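Local coordinates for putative adenylate cyclase (Vibrio parahaemolyticus, PDB 2ACA), which is of unknown function but, as a CYTH protein resembling class IV adenylate cyclases, probably binds a nucleoside triphosphate or a similar polyphosphate, at residues L15-K20 / F163-A168; L64-P69 / T91-A96; I76-G79 / R84-A87; K113-F118 / H124-F129; A137-M142 / A158-F163. One frame throughout, in Å; residues are numbered along the deposited sequence.

Interaction 1 of 5, residues L15-K20 / F163-A168; sequences LKYRVK and FHLSEA. With PO4 (phosphate ion), chain C.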
# COMPACT_ATOMS: atom_id res chain seq x y z
N LEU A 15 -9.87 -5.73 23.04
CA LEU A 15 -10.55 -6.78 23.78
C LEU A 15 -11.72 -7.24 22.94
O LEU A 15 -12.53 -6.43 22.50
CB LEU A 15 -11.07 -6.27 25.13
CG LEU A 15 -10.05 -6.05 26.24
CD1 LEU A 15 -8.97 -5.09 25.77
CD2 LEU A 15 -10.74 -5.50 27.47
N LYS A 16 -11.81 -8.55 22.71
CA LYS A 16 -12.89 -9.08 21.90
C LYS A 16 -13.93 -9.74 22.78
O LYS A 16 -13.61 -10.44 23.73
CB LYS A 16 -12.37 -10.11 20.89
CG LYS A 16 -13.42 -10.57 19.88
CD LYS A 16 -13.01 -11.89 19.21
CE LYS A 16 -11.57 -11.87 18.72
NZ LYS A 16 -11.39 -11.30 17.36
N TYR A 17 -15.20 -9.52 22.45
CA TYR A 17 -16.28 -10.11 23.21
C TYR A 17 -17.30 -10.75 22.30
O TYR A 17 -17.42 -10.41 21.12
CB TYR A 17 -17.00 -9.06 24.06
CG TYR A 17 -16.18 -8.45 25.16
CD1 TYR A 17 -15.35 -7.37 24.92
CD2 TYR A 17 -16.25 -8.95 26.47
CE1 TYR A 17 -14.60 -6.79 25.94
CE2 TYR A 17 -15.50 -8.38 27.49
CZ TYR A 17 -14.68 -7.30 27.22
OH TYR A 17 -13.96 -6.72 28.24
N ARG A 18 -18.05 -11.69 22.87
CA ARG A 18 -19.10 -12.39 22.17
C ARG A 18 -20.35 -11.58 22.54
O ARG A 18 -20.56 -11.28 23.71
CB ARG A 18 -19.21 -13.79 22.75
CG ARG A 18 -19.80 -14.85 21.86
CD ARG A 18 -19.69 -16.14 22.63
NE ARG A 18 -18.56 -16.08 23.54
CZ ARG A 18 -18.38 -16.88 24.58
NH1 ARG A 18 -19.28 -17.82 24.84
NH2 ARG A 18 -17.31 -16.73 25.37
N VAL A 19 -21.16 -11.21 21.55
CA VAL A 19 -22.36 -10.44 21.82
C VAL A 19 -23.59 -11.31 21.54
O VAL A 19 -23.87 -11.64 20.39
CB VAL A 19 -22.44 -9.17 20.93
CG1 VAL A 19 -23.65 -8.32 21.31
CG2 VAL A 19 -21.18 -8.39 21.04
N LYS A 20 -24.34 -11.65 22.58
CA LYS A 20 -25.51 -12.49 22.38
C LYS A 20 -26.79 -11.72 22.04
O LYS A 20 -27.80 -12.33 21.73
CB LYS A 20 -25.72 -13.36 23.62
CG LYS A 20 -24.56 -14.34 23.86
CD LYS A 20 -24.82 -15.28 25.04
CE LYS A 20 -24.81 -14.54 26.37
NZ LYS A 20 -25.00 -15.47 27.52
N PHE A 163 -21.53 -1.74 28.19
CA PHE A 163 -22.41 -2.54 27.34
C PHE A 163 -22.89 -3.80 28.05
O PHE A 163 -23.55 -4.65 27.44
CB PHE A 163 -21.72 -2.90 26.03
CG PHE A 163 -21.58 -1.75 25.09
CD1 PHE A 163 -20.65 -0.75 25.33
CD2 PHE A 163 -22.42 -1.64 23.99
CE1 PHE A 163 -20.56 0.36 24.50
CE2 PHE A 163 -22.34 -0.53 23.15
CZ PHE A 163 -21.41 0.47 23.40
N HIS A 164 -22.56 -3.90 29.33
CA HIS A 164 -22.96 -5.03 30.14
C HIS A 164 -22.29 -6.32 29.66
O HIS A 164 -22.94 -7.34 29.46
CB HIS A 164 -24.49 -5.18 30.09
CG HIS A 164 -25.22 -3.88 30.27
ND1 HIS A 164 -25.13 -3.12 31.41
CD2 HIS A 164 -26.02 -3.19 29.42
CE1 HIS A 164 -25.84 -2.02 31.27
NE2 HIS A 164 -26.40 -2.03 30.07
N LEU A 165 -20.97 -6.24 29.47
CA LEU A 165 -20.18 -7.38 29.03
C LEU A 165 -19.16 -7.73 30.10
O LEU A 165 -18.29 -6.93 30.43
CB LEU A 165 -19.47 -7.07 27.71
CG LEU A 165 -20.21 -7.45 26.41
CD1 LEU A 165 -21.64 -6.97 26.46
CD2 LEU A 165 -19.49 -6.83 25.23
N SER A 166 -19.26 -8.94 30.63
CA SER A 166 -18.36 -9.41 31.68
C SER A 166 -17.21 -10.23 31.10
O SER A 166 -17.25 -10.66 29.95
CB SER A 166 -19.14 -10.24 32.70
OG SER A 166 -19.89 -11.27 32.08
N GLU A 167 -16.19 -10.45 31.92
CA GLU A 167 -15.02 -11.22 31.51
C GLU A 167 -15.49 -12.57 30.97
O GLU A 167 -14.81 -13.19 30.14
CB GLU A 167 -14.08 -11.42 32.69
CG GLU A 167 -12.65 -11.81 32.31
CD GLU A 167 -11.91 -10.71 31.59
OE1 GLU A 167 -10.72 -10.91 31.25
OE2 GLU A 167 -12.50 -9.63 31.35
N ALA A 168 -16.64 -13.02 31.44
CA ALA A 168 -17.21 -14.29 31.01
C ALA A 168 -17.63 -14.21 29.54
O ALA A 168 -17.80 -15.23 28.88
CB ALA A 168 -18.42 -14.65 31.88
P PO4 C . -8.34 -10.53 15.35
O1 PO4 C . -7.24 -9.80 14.67
O2 PO4 C . -9.58 -9.71 15.28
O3 PO4 C . -7.98 -10.75 16.78
O4 PO4 C . -8.57 -11.83 14.69
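Tyr17 on strand 11-19 and Leu165 in the loop after helix 152-162 mark the closest backbone approach, with their CA atoms 7.5 Å apart, so side chains have to bridge the gap. The methyl CD2 of Leu165 does most of the touching, sitting 3.5 Å from Tyr17 CB and 3.7 Å from Tyr17 CG, at the root of the phenol. A little further out, Leu165 CB lies 3.9 Å from Tyr17 CD2. With CG of Tyr17 beside its backbone N (chi1 -66°), the ring runs past the loop towards helix 152-162, and the carbonyl O of Ser166 meets its edge, in the ring plane, 3.8 Å from Tyr17 CE2. The hydroxyl end of Tyr17 packs on Ala160 of that helix. Arg18 only approaches the loop: its NH2 stands 3.8 Å from Ala168 O, too long for a hydrogen bond.

Lys16 carries the basic position of the ExExK signature of CYTH proteins. Its chain bends at chi3 and chi4, and NZ makes weak hydrogen bonds to a phosphate ion, 3.2 Å to its O2 and 3.5 Å to its O3; Glu138 is a long, weak ionic partner. The strand therefore uses Tyr17 for an essentially apolar hold on the loop at the protein surface, while Lys16 turns to an anion, consistent with the basic lining of the family's phosphate-binding tunnel.

Interaction 2 of 5, residues L64-P69 / T91-A96; sequences LREIQP and TKLDSA. With PO4 (phosphate ion), chain D.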
# COMPACT_ATOMS: atom_id res chain seq x y z
N LEU A 64 -4.58 -8.24 3.57
CA LEU A 64 -5.10 -7.25 2.65
C LEU A 64 -6.57 -7.24 3.06
O LEU A 64 -7.18 -8.31 3.24
CB LEU A 64 -4.91 -7.67 1.19
CG LEU A 64 -3.47 -7.47 0.67
CD1 LEU A 64 -3.40 -7.75 -0.83
CD2 LEU A 64 -3.03 -6.04 0.94
N ARG A 65 -7.15 -6.06 3.24
CA ARG A 65 -8.54 -5.97 3.68
C ARG A 65 -9.33 -4.93 2.93
O ARG A 65 -8.84 -3.82 2.71
CB ARG A 65 -8.59 -5.67 5.19
CG ARG A 65 -9.95 -5.22 5.74
CD ARG A 65 -9.86 -4.87 7.24
NE ARG A 65 -9.38 -6.00 8.04
CZ ARG A 65 -9.07 -5.93 9.33
NH1 ARG A 65 -9.17 -4.78 9.98
NH2 ARG A 65 -8.65 -7.01 9.98
N GLU A 66 -10.55 -5.28 2.55
CA GLU A 66 -11.44 -4.38 1.82
C GLU A 66 -12.80 -4.36 2.50
O GLU A 66 -13.37 -5.40 2.84
CB GLU A 66 -11.59 -4.83 0.37
CG GLU A 66 -12.62 -4.02 -0.41
CD GLU A 66 -12.65 -4.38 -1.89
OE1 GLU A 66 -12.80 -5.58 -2.21
OE2 GLU A 66 -12.54 -3.47 -2.73
N ILE A 67 -13.32 -3.16 2.71
CA ILE A 67 -14.60 -2.95 3.35
C ILE A 67 -15.50 -2.22 2.36
O ILE A 67 -15.18 -1.11 1.92
CB ILE A 67 -14.44 -2.12 4.65
CG1 ILE A 67 -13.51 -2.86 5.62
CG2 ILE A 67 -15.80 -1.89 5.30
CD1 ILE A 67 -13.15 -2.08 6.86
N GLN A 68 -16.61 -2.84 2.01
CA GLN A 68 -17.56 -2.25 1.07
C GLN A 68 -18.94 -2.14 1.68
O GLN A 68 -19.32 -2.97 2.51
CB GLN A 68 -17.62 -3.09 -0.21
CG GLN A 68 -16.57 -2.68 -1.24
CD GLN A 68 -16.30 -3.75 -2.27
OE1 GLN A 68 -15.70 -3.48 -3.32
NE2 GLN A 68 -16.73 -4.97 -1.99
N PRO A 69 -19.72 -1.14 1.25
CA PRO A 69 -19.36 -0.15 0.24
C PRO A 69 -18.57 1.09 0.67
O PRO A 69 -18.44 2.03 -0.10
CB PRO A 69 -20.72 0.23 -0.35
CG PRO A 69 -21.60 0.19 0.87
CD PRO A 69 -21.17 -1.09 1.56
N THR A 91 -4.97 2.28 -2.40
CA THR A 91 -6.02 2.60 -3.36
C THR A 91 -6.36 1.47 -4.33
O THR A 91 -7.49 1.38 -4.80
CB THR A 91 -5.66 3.85 -4.17
OG1 THR A 91 -4.39 3.65 -4.81
CG2 THR A 91 -5.58 5.08 -3.26
N LYS A 92 -5.41 0.59 -4.61
CA LYS A 92 -5.66 -0.51 -5.54
C LYS A 92 -5.44 -1.87 -4.88
O LYS A 92 -4.31 -2.35 -4.78
CB LYS A 92 -4.75 -0.39 -6.77
CG LYS A 92 -4.97 0.87 -7.59
CD LYS A 92 -3.97 0.97 -8.73
CE LYS A 92 -4.15 2.27 -9.49
NZ LYS A 92 -3.99 3.46 -8.59
N LEU A 93 -6.53 -2.49 -4.45
CA LEU A 93 -6.47 -3.78 -3.79
C LEU A 93 -5.91 -4.88 -4.69
O LEU A 93 -5.08 -5.69 -4.26
CB LEU A 93 -7.87 -4.18 -3.31
CG LEU A 93 -7.99 -5.60 -2.76
CD1 LEU A 93 -7.15 -5.74 -1.50
CD2 LEU A 93 -9.46 -5.90 -2.49
N ASP A 94 -6.39 -4.92 -5.93
CA ASP A 94 -5.92 -5.94 -6.87
C ASP A 94 -4.42 -5.79 -7.13
O ASP A 94 -3.69 -6.78 -7.22
CB ASP A 94 -6.71 -5.87 -8.18
CG ASP A 94 -6.98 -4.44 -8.64
OD1 ASP A 94 -6.29 -3.52 -8.16
OD2 ASP A 94 -7.89 -4.26 -9.48
N SER A 95 -3.95 -4.56 -7.25
CA SER A 95 -2.52 -4.36 -7.48
C SER A 95 -1.75 -4.88 -6.27
O SER A 95 -0.76 -5.60 -6.42
CB SER A 95 -2.22 -2.88 -7.71
OG SER A 95 -2.89 -2.44 -8.87
N ALA A 96 -2.23 -4.55 -5.08
CA ALA A 96 -1.60 -5.01 -3.85
C ALA A 96 -1.53 -6.54 -3.80
O ALA A 96 -0.49 -7.12 -3.46
CB ALA A 96 -2.37 -4.48 -2.63
P PO4 D . -9.33 -6.11 13.62
O1 PO4 D . -9.57 -7.54 13.29
O2 PO4 D . -8.76 -6.00 14.99
O3 PO4 D . -10.60 -5.36 13.55
O4 PO4 D . -8.36 -5.54 12.64
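Leu93 and Ala96, on the first turn of helix 93-102, pack against Leu64 and Glu66 of strand 61-68, laying the helix on the outside of the antiparallel sheet of the CYTH (triphosphate tunnel) fold. Ahead of the helix, Thr91 bonds through OG1 to the backbone of Asn89 of the second subunit. Lys92, at the N-cap position, gives its backbone N to Thr88 OG1 of that second subunit, so the helix starts at the dimer interface.

Leu93 then drives into the strand. With CG anti to the backbone N (chi1 172°), its branch point faces the strand, and the two methyls meet different neighbours. CD1 lies 4.0 Å from Leu64 CB, while the Leu93 and Glu66 side chains cross at about a right angle, with Leu93 CD2 3.4 Å from Glu66 OE1 and 3.6 Å from Glu66 CD. The extended Glu66 thus meets a methyl group with its carboxylate end. One turn on, Ala96 N bonds to Lys92 O, and Ala96 CB sits against both branches of Leu64, 3.9 Å from CD1 and 4.0 Å from CD2. Ala96 also packs on Trp75 of the second subunit.

Arg65 points the other way, towards what is probably the tunnel, with NE in salt bridges to Asp45 and Glu43. The edge of its guanidinium holds one phosphate oxygen, O4, with NH1 at 2.9 Å and NH2 at 3.1 Å.

Interaction 3 of 5, residues I76-G79 / R84-A87; sequences IVKG and RCEA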
# COMPACT_ATOMS: atom_id res chain seq x y z
N ILE A 76 -2.26 -4.68 6.04
CA ILE A 76 -2.01 -4.83 7.47
C ILE A 76 -0.99 -5.88 7.88
O ILE A 76 -0.93 -6.96 7.30
CB ILE A 76 -3.30 -5.25 8.24
CG1 ILE A 76 -4.50 -4.43 7.78
CG2 ILE A 76 -3.08 -5.16 9.75
CD1 ILE A 76 -4.35 -2.97 7.91
N VAL A 77 -0.22 -5.57 8.91
CA VAL A 77 0.72 -6.53 9.47
C VAL A 77 0.61 -6.49 11.00
O VAL A 77 0.80 -5.44 11.62
CB VAL A 77 2.16 -6.27 9.06
CG1 VAL A 77 3.06 -7.28 9.71
CG2 VAL A 77 2.30 -6.36 7.55
N LYS A 78 0.28 -7.63 11.60
CA LYS A 78 0.13 -7.74 13.04
C LYS A 78 1.26 -8.58 13.63
O LYS A 78 1.73 -9.52 12.98
CB LYS A 78 -1.21 -8.39 13.41
CG LYS A 78 -2.43 -7.51 13.17
CD LYS A 78 -3.71 -8.25 13.53
CE LYS A 78 -4.95 -7.38 13.37
NZ LYS A 78 -5.01 -6.28 14.36
N GLY A 79 1.66 -8.24 14.85
CA GLY A 79 2.73 -8.97 15.52
C GLY A 79 4.11 -8.43 15.18
O GLY A 79 4.22 -7.45 14.45
N ARG A 84 1.25 -5.24 18.75
CA ARG A 84 1.77 -4.49 17.61
C ARG A 84 0.94 -4.69 16.36
O ARG A 84 0.68 -5.82 15.94
CB ARG A 84 3.24 -4.87 17.33
CG ARG A 84 3.90 -4.05 16.21
CD ARG A 84 5.31 -4.54 15.92
NE ARG A 84 5.93 -3.83 14.80
CZ ARG A 84 7.14 -4.09 14.31
NH1 ARG A 84 7.89 -5.05 14.84
NH2 ARG A 84 7.62 -3.38 13.30
N CYS A 85 0.51 -3.59 15.76
CA CYS A 85 -0.28 -3.65 14.54
C CYS A 85 0.00 -2.43 13.68
O CYS A 85 -0.16 -1.29 14.11
CB CYS A 85 -1.77 -3.71 14.88
SG CYS A 85 -2.85 -3.77 13.43
N GLU A 86 0.44 -2.68 12.45
CA GLU A 86 0.72 -1.58 11.54
C GLU A 86 -0.14 -1.71 10.29
O GLU A 86 -0.48 -2.81 9.87
CB GLU A 86 2.21 -1.57 11.19
CG GLU A 86 3.10 -1.45 12.42
CD GLU A 86 4.55 -1.21 12.07
OE1 GLU A 86 4.86 -0.14 11.51
OE2 GLU A 86 5.39 -2.09 12.36
N ALA A 87 -0.48 -0.57 9.72
CA ALA A 87 -1.31 -0.57 8.54
C ALA A 87 -1.16 0.72 7.76
O ALA A 87 -0.56 1.68 8.22
CB ALA A 87 -2.76 -0.72 8.94
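Val77 and Glu86 form the hydrogen-bonded pair at the middle of this antiparallel ladder, and both backbone bonds are good: Val77 N to Glu86 O and Glu86 N to Val77 O are each 2.9 Å long. Two residues nearer the turn, Gly79 N gives a 2.8 Å bond to Arg84 O. All three carbonyls take a second, softer partner, a CA-H...O contact: Ile76 CA to Glu86 O, Cys85 CA to Val77 O and Lys78 CA to Arg84 O. Ile76 and Lys78 belong to non-hydrogen-bonded pairs here and spend their backbone bonds on Val63 and Ser61 of strand 61-68, while Cys85 bonds to Gln10.

Among the side chains, Arg84 grips Glu86 side-on. NE at 3.0 Å and NH2 at 2.7 Å both land on Glu86 OE2, the latter nearly along the C-O bond. Ser98 OG of the second subunit adds weak bonds to this pair. On the face of Ile76, Lys78, Cys85 and Ala87, Lys78 folds back at its last torsion (chi4 -68°), placing NZ 3.4 Å from Cys85 SG. Its ionic partner Glu12 is distant and weak. Gly79 has a phi of 87° with psi near 180°, a conformation that calls for glycine.

The arrangement is a beta hairpin of the CYTH sheet, its Val77-Glu86 face covered by the second subunit; its Lys78 side chain, about 4 Å from a bound phosphate ion, is consistent with the basic lining of a triphosphate tunnel.

Interaction 4 of 5, residues K113-F118 / H124-F129; sequences KIRSIF and HITLDF. With PO4 (phosphate ion), chain D.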
# COMPACT_ATOMS: atom_id res chain seq x y z
N LYS A 113 -17.24 -11.08 6.32
CA LYS A 113 -18.00 -10.87 7.54
C LYS A 113 -18.67 -9.52 7.38
O LYS A 113 -18.23 -8.70 6.57
CB LYS A 113 -17.07 -10.83 8.77
CG LYS A 113 -16.38 -9.49 8.96
CD LYS A 113 -14.95 -9.59 9.49
CE LYS A 113 -14.88 -9.94 10.96
NZ LYS A 113 -15.14 -11.37 11.17
N ILE A 114 -19.76 -9.30 8.12
CA ILE A 114 -20.47 -8.04 8.07
C ILE A 114 -19.96 -7.27 9.28
O ILE A 114 -19.94 -7.80 10.39
CB ILE A 114 -22.00 -8.26 8.17
CG1 ILE A 114 -22.46 -9.19 7.04
CG2 ILE A 114 -22.74 -6.94 8.06
CD1 ILE A 114 -22.17 -8.66 5.63
N ARG A 115 -19.53 -6.03 9.07
CA ARG A 115 -18.98 -5.26 10.17
C ARG A 115 -19.49 -3.83 10.32
O ARG A 115 -19.93 -3.20 9.35
CB ARG A 115 -17.45 -5.27 10.06
CG ARG A 115 -16.73 -4.17 10.84
CD ARG A 115 -15.22 -4.38 10.83
NE ARG A 115 -14.86 -5.51 11.67
CZ ARG A 115 -13.62 -5.88 11.97
NH1 ARG A 115 -12.59 -5.20 11.48
NH2 ARG A 115 -13.42 -6.90 12.79
N SER A 116 -19.43 -3.34 11.55
CA SER A 116 -19.83 -1.99 11.90
C SER A 116 -18.79 -1.45 12.87
O SER A 116 -18.37 -2.16 13.79
CB SER A 116 -21.21 -1.97 12.58
OG SER A 116 -22.24 -2.25 11.66
N ILE A 117 -18.38 -0.21 12.66
CA ILE A 117 -17.40 0.41 13.54
C ILE A 117 -17.91 1.77 14.02
O ILE A 117 -18.36 2.59 13.22
CB ILE A 117 -16.04 0.58 12.83
CG1 ILE A 117 -15.54 -0.79 12.35
CG2 ILE A 117 -15.03 1.22 13.78
CD1 ILE A 117 -14.09 -0.78 11.83
N PHE A 118 -17.84 1.99 15.33
CA PHE A 118 -18.29 3.25 15.93
C PHE A 118 -17.19 3.88 16.76
O PHE A 118 -16.26 3.21 17.19
CB PHE A 118 -19.50 3.03 16.83
CG PHE A 118 -20.61 2.28 16.17
CD1 PHE A 118 -20.67 0.89 16.26
CD2 PHE A 118 -21.60 2.95 15.46
CE1 PHE A 118 -21.70 0.19 15.65
CE2 PHE A 118 -22.63 2.25 14.85
CZ PHE A 118 -22.68 0.87 14.95
N HIS A 124 -12.50 2.76 19.88
CA HIS A 124 -13.27 2.20 18.77
C HIS A 124 -14.14 1.03 19.22
O HIS A 124 -13.72 0.23 20.05
CB HIS A 124 -12.33 1.70 17.67
CG HIS A 124 -11.39 2.74 17.15
ND1 HIS A 124 -11.81 3.90 16.55
CD2 HIS A 124 -10.03 2.78 17.15
CE1 HIS A 124 -10.76 4.62 16.19
NE2 HIS A 124 -9.67 3.96 16.54
N ILE A 125 -15.35 0.95 18.68
CA ILE A 125 -16.24 -0.15 19.01
C ILE A 125 -16.58 -0.86 17.71
O ILE A 125 -17.13 -0.25 16.80
CB ILE A 125 -17.56 0.33 19.64
CG1 ILE A 125 -17.28 1.06 20.96
CG2 ILE A 125 -18.47 -0.86 19.86
CD1 ILE A 125 -18.55 1.47 21.70
N THR A 126 -16.24 -2.14 17.62
CA THR A 126 -16.51 -2.93 16.43
C THR A 126 -17.57 -4.00 16.69
O THR A 126 -17.47 -4.77 17.64
CB THR A 126 -15.21 -3.61 15.90
OG1 THR A 126 -14.26 -2.60 15.54
CG2 THR A 126 -15.50 -4.46 14.66
N LEU A 127 -18.57 -4.06 15.83
CA LEU A 127 -19.62 -5.06 15.96
C LEU A 127 -19.59 -5.93 14.69
O LEU A 127 -19.81 -5.43 13.59
CB LEU A 127 -20.99 -4.38 16.14
CG LEU A 127 -22.19 -5.32 16.31
CD1 LEU A 127 -21.99 -6.15 17.56
CD2 LEU A 127 -23.49 -4.52 16.41
N ASP A 128 -19.32 -7.22 14.86
CA ASP A 128 -19.23 -8.15 13.74
C ASP A 128 -20.27 -9.25 13.78
O ASP A 128 -20.77 -9.62 14.85
CB ASP A 128 -17.85 -8.80 13.72
CG ASP A 128 -16.74 -7.81 13.47
OD1 ASP A 128 -15.57 -8.15 13.77
OD2 ASP A 128 -17.03 -6.71 12.97
N PHE A 129 -20.58 -9.80 12.62
CA PHE A 129 -21.52 -10.90 12.53
C PHE A 129 -21.02 -11.98 11.59
O PHE A 129 -21.00 -11.81 10.36
CB PHE A 129 -22.89 -10.44 12.03
CG PHE A 129 -23.81 -11.58 11.67
CD1 PHE A 129 -24.25 -12.47 12.65
CD2 PHE A 129 -24.19 -11.80 10.35
CE1 PHE A 129 -25.06 -13.54 12.32
CE2 PHE A 129 -25.00 -12.87 10.01
CZ PHE A 129 -25.44 -13.74 11.00
P PO4 D . -9.33 -6.11 13.62
O1 PO4 D . -9.57 -7.54 13.29
O2 PO4 D . -8.76 -6.00 14.99
O3 PO4 D . -10.60 -5.36 13.55
O4 PO4 D . -8.36 -5.54 12.64
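Phe118 and Ile125 face each other as a hydrogen-bonded antiparallel pair, joined by Phe118 N to Ile125 O at 2.8 Å and Ile125 N to Phe118 O at 2.9 Å. Phe118 CB and Ile125 CB stand 4.4 Å apart. Phe118 CD1 is close to Ile125 O, and the Phe118 ring meets that of His34. Ile125 carries the packing onward to Phe25 and Phe139. Ser116 and Leu127 repeat the paired backbone bonds further along, with Ser116 OG turned to the backbone N of Asn40.

These strands, 106-120 and 123-130, make a beta hairpin within the antiparallel sheet of the CYTH tunnel fold. Phe118, Ile125 and Leu127 lie on the face packed by helix 22-30; Arg115, Thr126 and Asp128 lie on the face that lines the phosphate site.

There Asp128 is held by Arg115 in a side-on, two-pronged salt bridge. Arg115 NE reaches Asp128 OD2 at 2.8 Å and Arg115 NH2 reaches Asp128 OD1 at 2.7 Å, both from the syn side, with the guanidinium and carboxylate planes only 17° apart. A bend at chi3 (-71°) lets the arginine lie alongside the aspartate. Thr126 CG2 covers one face of the guanidinium, 3.6 Å from Arg115 CZ, which should further restrict its rotation. Lys113 lies near Asp128 without a salt bridge and makes a cation-pi contact with Tyr175. Arg115 NH1 pairs with Glu43 and, weakly, with phosphate O3 at 2.9 Å.

Interaction 5 of 5, residues A137-M142 / A158-F163; sequences AEFAIM and ALAQQF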
# COMPACT_ATOMS: atom_id res chain seq x y z
N ALA A 137 -17.87 -8.46 19.38
CA ALA A 137 -17.61 -7.04 19.58
C ALA A 137 -16.16 -6.81 19.97
O ALA A 137 -15.58 -7.60 20.73
CB ALA A 137 -18.54 -6.48 20.65
N GLU A 138 -15.57 -5.74 19.45
CA GLU A 138 -14.19 -5.42 19.77
C GLU A 138 -14.12 -4.00 20.28
O GLU A 138 -14.77 -3.11 19.73
CB GLU A 138 -13.29 -5.55 18.53
CG GLU A 138 -13.40 -6.88 17.81
CD GLU A 138 -12.41 -7.01 16.66
OE1 GLU A 138 -12.28 -6.05 15.87
OE2 GLU A 138 -11.77 -8.07 16.55
N PHE A 139 -13.35 -3.79 21.34
CA PHE A 139 -13.15 -2.48 21.91
C PHE A 139 -11.66 -2.25 21.84
O PHE A 139 -10.89 -3.12 22.25
CB PHE A 139 -13.64 -2.45 23.37
CG PHE A 139 -15.11 -2.68 23.51
CD1 PHE A 139 -15.64 -3.95 23.38
CD2 PHE A 139 -15.98 -1.61 23.71
CE1 PHE A 139 -17.02 -4.17 23.46
CE2 PHE A 139 -17.36 -1.82 23.79
CZ PHE A 139 -17.88 -3.10 23.66
N ALA A 140 -11.24 -1.11 21.33
CA ALA A 140 -9.81 -0.87 21.20
C ALA A 140 -9.41 0.59 21.07
O ALA A 140 -10.24 1.48 20.89
CB ALA A 140 -9.26 -1.66 20.01
N ILE A 141 -8.10 0.82 21.16
CA ILE A 141 -7.51 2.14 21.04
C ILE A 141 -6.07 1.94 20.60
O ILE A 141 -5.34 1.16 21.21
CB ILE A 141 -7.53 2.90 22.39
CG1 ILE A 141 -6.64 4.14 22.30
CG2 ILE A 141 -7.04 1.99 23.50
CD1 ILE A 141 -7.10 5.16 21.28
N MSE A 142 -5.67 2.62 19.53
CA MSE A 142 -4.29 2.53 19.05
C MSE A 142 -3.55 3.76 19.55
O MSE A 142 -4.04 4.89 19.42
CB MSE A 142 -4.24 2.47 17.52
CG MSE A 142 -4.81 1.20 16.93
SE MSE A 142 -4.70 1.22 15.01
CE MSE A 142 -3.05 0.25 14.78
N ALA A 158 -13.54 -0.84 31.17
CA ALA A 158 -14.55 0.06 31.71
C ALA A 158 -15.62 0.29 30.65
O ALA A 158 -16.82 0.10 30.90
CB ALA A 158 -13.92 1.39 32.11
N LEU A 159 -15.19 0.70 29.47
CA LEU A 159 -16.10 0.95 28.37
C LEU A 159 -16.92 -0.32 28.09
O LEU A 159 -18.14 -0.26 27.93
CB LEU A 159 -15.33 1.36 27.11
CG LEU A 159 -16.14 1.72 25.86
CD1 LEU A 159 -17.07 2.88 26.17
CD2 LEU A 159 -15.19 2.09 24.72
N ALA A 160 -16.23 -1.46 28.05
CA ALA A 160 -16.90 -2.73 27.79
C ALA A 160 -18.01 -2.96 28.81
O ALA A 160 -19.09 -3.43 28.47
CB ALA A 160 -15.88 -3.87 27.85
N GLN A 161 -17.73 -2.61 30.07
CA GLN A 161 -18.69 -2.78 31.15
C GLN A 161 -19.97 -1.98 30.90
O GLN A 161 -21.04 -2.36 31.37
CB GLN A 161 -18.08 -2.36 32.48
CG GLN A 161 -16.88 -3.20 32.91
CD GLN A 161 -16.44 -2.93 34.34
OE1 GLN A 161 -16.27 -1.78 34.74
NE2 GLN A 161 -16.24 -3.99 35.12
N GLN A 162 -19.84 -0.88 30.16
CA GLN A 162 -20.99 -0.05 29.85
C GLN A 162 -22.01 -0.81 29.01
O GLN A 162 -23.21 -0.55 29.09
CB GLN A 162 -20.54 1.23 29.13
CG GLN A 162 -19.68 2.16 29.98
CD GLN A 162 -19.40 3.49 29.31
OE1 GLN A 162 -20.32 4.21 28.91
NE2 GLN A 162 -18.12 3.84 29.18
N PHE A 163 -21.53 -1.74 28.19
CA PHE A 163 -22.41 -2.54 27.34
C PHE A 163 -22.89 -3.80 28.05
O PHE A 163 -23.55 -4.65 27.44
CB PHE A 163 -21.72 -2.90 26.03
CG PHE A 163 -21.58 -1.75 25.09
CD1 PHE A 163 -20.65 -0.75 25.33
CD2 PHE A 163 -22.42 -1.64 23.99
CE1 PHE A 163 -20.56 0.36 24.50
CE2 PHE A 163 -22.34 -0.53 23.15
CZ PHE A 163 -21.41 0.47 23.40
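Phe139, on strand 134-143, makes the whole contact from the strand side, pushing its ring towards the end of helix 152-162. The aromatic part is an offset edge-to-face pair in which the edge of Phe139 is directed at the face of Phe163. The ring centroids are 5.5 Å apart, the planes stand at 63°, and Phe139 CE2 comes within 3.8 Å of Phe163 CD1.

A CH-pi contact covers one face of the ring: Ala160 CA lies 4.2 Å from the Phe139 centroid. Plain apolar packing fills in the edge, where Leu159 CD2 is 3.9 Å from Phe139 CD2 and in the ring plane. The chi1 of -64° directs the phenyl group between Leu159 and Ala160 of the helix and Phe163 just after it, so that its face and its edge are both engaged.

Around this core, Phe25 of helix 22-30 stacks on Phe163 and also touches Phe139, while Phe163 packs on Ile125 of strand 123-130. Helix 152-162 is thereby fastened to the sheet beside helix 22-30.

Following the chain from the N terminus, interaction 1 opens on strand 11-19 and closes only at 163-168, enclosing the other four contacts. Interaction 2 closes a smaller loop from 64-69 to 91-96, and interaction 3, the hairpin 76-79 with 84-87, lies within it. Interaction 4 and then interaction 5 follow in series, and no two loops cross. Interaction 5 ends at Phe163, where the second segment of interaction 1 begins. Interactions 1, 5 and 4 share neighbouring strands and the core beneath two helices, whereas 2 and 3 build the dimer-facing part of the sheet. One phosphate ion, held by Arg65 and more weakly by Arg115, joins interactions 2 and 4.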